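Choline kinase (Cryptosporidium parvum, PDB 3MES) probably phosphorylates choline, and possibly ethanolamine, binding ADP and magnesium as a member of the choline/ethanolamine kinase family. Local coordinates at residues L275-N279 with N280-I284. Sequence-based numbering, arbitrary orientation.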
ATOM      1  N   LEU B 275       0.758 -10.668  -5.741  1.00 18.36           N
ATOM      2  CA  LEU B 275       2.215 -10.682  -5.796  1.00 18.64           C
ATOM      3  C   LEU B 275       2.808  -9.493  -5.047  1.00 18.84           C
ATOM      4  O   LEU B 275       2.429  -8.346  -5.278  1.00 18.85           O
ATOM      5  CB  LEU B 275       2.699 -10.681  -7.247  1.00 18.61           C
ATOM      6  CG  LEU B 275       2.115 -11.767  -8.149  1.00 18.70           C
ATOM      7  CD1 LEU B 275       2.774 -11.743  -9.526  1.00 18.65           C
ATOM      8  CD2 LEU B 275       2.269 -13.133  -7.501  1.00 18.79           C
ATOM      9  N   GLN B 276       3.741  -9.775  -4.146  1.00 19.17           N
ATOM     10  CA  GLN B 276       4.391  -8.724  -3.378  1.00 19.65           C
ATOM     11  C   GLN B 276       5.624  -8.211  -4.111  1.00 19.90           C
ATOM     12  O   GLN B 276       6.698  -8.802  -4.025  1.00 19.83           O
ATOM     13  CB  GLN B 276       4.780  -9.231  -1.989  1.00 19.63           C
ATOM     14  CG  GLN B 276       5.695  -8.286  -1.233  1.00 19.88           C
ATOM     15  CD  GLN B 276       4.968  -7.067  -0.702  1.00 20.30           C
ATOM     16  OE1 GLN B 276       5.300  -5.932  -1.045  1.00 20.19           O
ATOM     17  NE2 GLN B 276       3.967  -7.296   0.139  1.00 20.15           N
ATOM     18  N   THR B 277       5.461  -7.114  -4.842  1.00 20.30           N
ATOM     19  CA  THR B 277       6.577  -6.506  -5.549  1.00 20.72           C
ATOM     20  C   THR B 277       7.390  -5.656  -4.580  1.00 20.94           C
ATOM     21  O   THR B 277       7.156  -5.685  -3.372  1.00 21.11           O
ATOM     22  CB  THR B 277       6.103  -5.648  -6.739  1.00 20.67           C
ATOM     23  OG1 THR B 277       5.542  -4.418  -6.261  1.00 20.97           O
ATOM     24  CG2 THR B 277       5.055  -6.399  -7.546  1.00 20.54           C
ATOM     25  N   GLN B 278       8.348  -4.906  -5.111  1.00 21.21           N
ATOM     26  CA  GLN B 278       9.201  -4.058  -4.287  1.00 21.43           C
ATOM     27  C   GLN B 278       8.391  -3.022  -3.511  1.00 21.42           C
ATOM     28  O   GLN B 278       8.491  -2.931  -2.287  1.00 21.55           O
ATOM     29  CB  GLN B 278      10.251  -3.356  -5.153  1.00 21.52           C
ATOM     30  CG  GLN B 278      11.132  -2.377  -4.391  1.00 22.09           C
ATOM     31  CD  GLN B 278      12.033  -3.065  -3.381  1.00 22.97           C
ATOM     32  OE1 GLN B 278      11.914  -2.845  -2.176  1.00 23.73           O
ATOM     33  NE2 GLN B 278      12.937  -3.907  -3.868  1.00 23.37           N
ATOM     34  N   ASN B 279       7.580  -2.252  -4.229  1.00 21.40           N
ATOM     35  CA  ASN B 279       6.882  -1.115  -3.637  1.00 21.27           C
ATOM     36  C   ASN B 279       5.389  -1.321  -3.406  1.00 21.20           C
ATOM     37  O   ASN B 279       4.712  -0.433  -2.888  1.00 21.22           O
ATOM     38  CB  ASN B 279       7.096   0.131  -4.495  1.00 21.29           C
ATOM     39  CG  ASN B 279       8.553   0.524  -4.588  1.00 21.34           C
ATOM     40  OD1 ASN B 279       9.180   0.379  -5.637  1.00 21.65           O
ATOM     41  ND2 ASN B 279       9.107   1.008  -3.480  1.00 20.96           N
ATOM     42  N   ASN B 280       4.870  -2.482  -3.785  1.00 21.01           N
ATOM     43  CA  ASN B 280       3.446  -2.737  -3.597  1.00 20.95           C
ATOM     44  C   ASN B 280       3.032  -4.180  -3.842  1.00 20.67           C
ATOM     45  O   ASN B 280       3.823  -5.003  -4.304  1.00 20.59           O
ATOM     46  CB  ASN B 280       2.612  -1.803  -4.481  1.00 20.91           C
ATOM     47  CG  ASN B 280       2.919  -1.970  -5.959  1.00 21.35           C
ATOM     48  OD1 ASN B 280       2.091  -2.467  -6.725  1.00 22.17           O
ATOM     49  ND2 ASN B 280       4.117  -1.564  -6.366  1.00 21.09           N
ATOM     50  N   ILE B 281       1.778  -4.472  -3.514  1.00 20.37           N
ATOM     51  CA  ILE B 281       1.174  -5.756  -3.828  1.00 20.18           C
ATOM     52  C   ILE B 281       0.321  -5.591  -5.080  1.00 20.00           C
ATOM     53  O   ILE B 281      -0.393  -4.598  -5.225  1.00 20.01           O
ATOM     54  CB  ILE B 281       0.281  -6.254  -2.677  1.00 20.21           C
ATOM     55  CG1 ILE B 281       1.042  -6.217  -1.349  1.00 20.31           C
ATOM     56  CG2 ILE B 281      -0.232  -7.656  -2.969  1.00 20.22           C
ATOM     57  CD1 ILE B 281       0.194  -6.569  -0.146  1.00 20.54           C
ATOM     58  N   ARG B 282       0.400  -6.553  -5.991  1.00 19.74           N
ATOM     59  CA  ARG B 282      -0.380  -6.481  -7.219  1.00 19.62           C
ATOM     60  C   ARG B 282      -1.311  -7.672  -7.385  1.00 19.26           C
ATOM     61  O   ARG B 282      -0.982  -8.790  -6.987  1.00 19.19           O
ATOM     62  CB  ARG B 282       0.534  -6.345  -8.438  1.00 19.71           C
ATOM     63  CG  ARG B 282       1.384  -5.095  -8.413  1.00 20.49           C
ATOM     64  CD  ARG B 282       1.655  -4.596  -9.814  1.00 22.13           C
ATOM     65  NE  ARG B 282       0.428  -4.201 -10.499  1.00 22.73           N
ATOM     66  CZ  ARG B 282       0.389  -3.776 -11.758  1.00 23.61           C
ATOM     67  NH1 ARG B 282       1.513  -3.692 -12.461  1.00 23.40           N
ATOM     68  NH2 ARG B 282      -0.767  -3.433 -12.313  1.00 23.76           N
ATOM     69  N   MET B 283      -2.475  -7.420  -7.972  1.00 18.94           N
ATOM     70  CA  MET B 283      -3.460  -8.464  -8.214  1.00 18.79           C
ATOM     71  C   MET B 283      -3.256  -9.084  -9.592  1.00 18.54           C
ATOM     72  O   MET B 283      -2.932  -8.387 -10.553  1.00 18.46           O
ATOM     73  CB  MET B 283      -4.879  -7.893  -8.121  1.00 18.85           C
ATOM     74  CG  MET B 283      -5.206  -7.215  -6.796  1.00 19.32           C
ATOM     75  SD  MET B 283      -6.806  -6.377  -6.831  1.00 20.39           S
ATOM     76  CE  MET B 283      -6.519  -5.138  -8.091  1.00 20.57           C
ATOM     77  N   ILE B 284      -3.442 -10.397  -9.680  1.00 18.32           N
ATOM     78  CA  ILE B 284      -3.412 -11.084 -10.968  1.00 18.13           C
ATOM     79  C   ILE B 284      -4.570 -12.069 -11.087  1.00 18.00           C
ATOM     80  O   ILE B 284      -5.361 -12.227 -10.159  1.00 18.04           O
ATOM     81  CB  ILE B 284      -2.078 -11.828 -11.196  1.00 18.10           C
ATOM     82  CG1 ILE B 284      -1.805 -12.803 -10.049  1.00 18.11           C
ATOM     83  CG2 ILE B 284      -0.932 -10.840 -11.342  1.00 18.05           C
ATOM     84  CD1 ILE B 284      -0.700 -13.800 -10.342  1.00 17.84           C
TER
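With chi1 at 75°, Thr277 places its OG1 in the cleft between its own backbone N and carbonyl carbon, on the side facing Asn280, while CG2 is set beside the N, where it meets Arg282. From there Thr277 OG1 donates to Asn280 O over 2.7 Å. Thr277 N donates to Asn280 O as well, again at 2.7 Å; it lies almost straight off the carbonyl, but the bond is bent at the hydrogen (133°), whereas the hydroxyl comes in tilted 33° from the carbonyl plane. Two bonds from one residue thus grip a single carbonyl and close the turn of a tight beta hairpin, a clear case of a threonine joining backbone and side chain in one task. The methyl has a separate role: Thr277 CG2 lies 4.0 Å from Arg282 CG, crossing the start of the arginine chain.

Beyond the turn the hairpin is regular. Next to the turn, Gln276 and Ile281 make a non-hydrogen-bonded pair, and the bent glutamine chain brings its amide over Ile281 CG1. One step further out, with side chains on the other face of the sheet, Leu275 and Arg282 form the antiparallel hydrogen-bonded pair, Leu275 N to Arg282 O and Arg282 N to Leu275 O each spanning 2.8 Å. At the open end Ile284 CD1 sits 4.1 Å from Leu275 CG, the two side chains crossing roughly at right angles. Both residues touch the bound ADP, and Ile284 is one of the residues lining its pocket.

Strand 274-276 is the middle of a three-stranded antiparallel sheet, with 155-156 on one side and 281-283 on the other. Helix 165-179 packs against Asn280 and Met283, Glu170 accepting a hydrogen bond from Ile281 N, and the turn meets Asn279 and Asn280 of the second subunit.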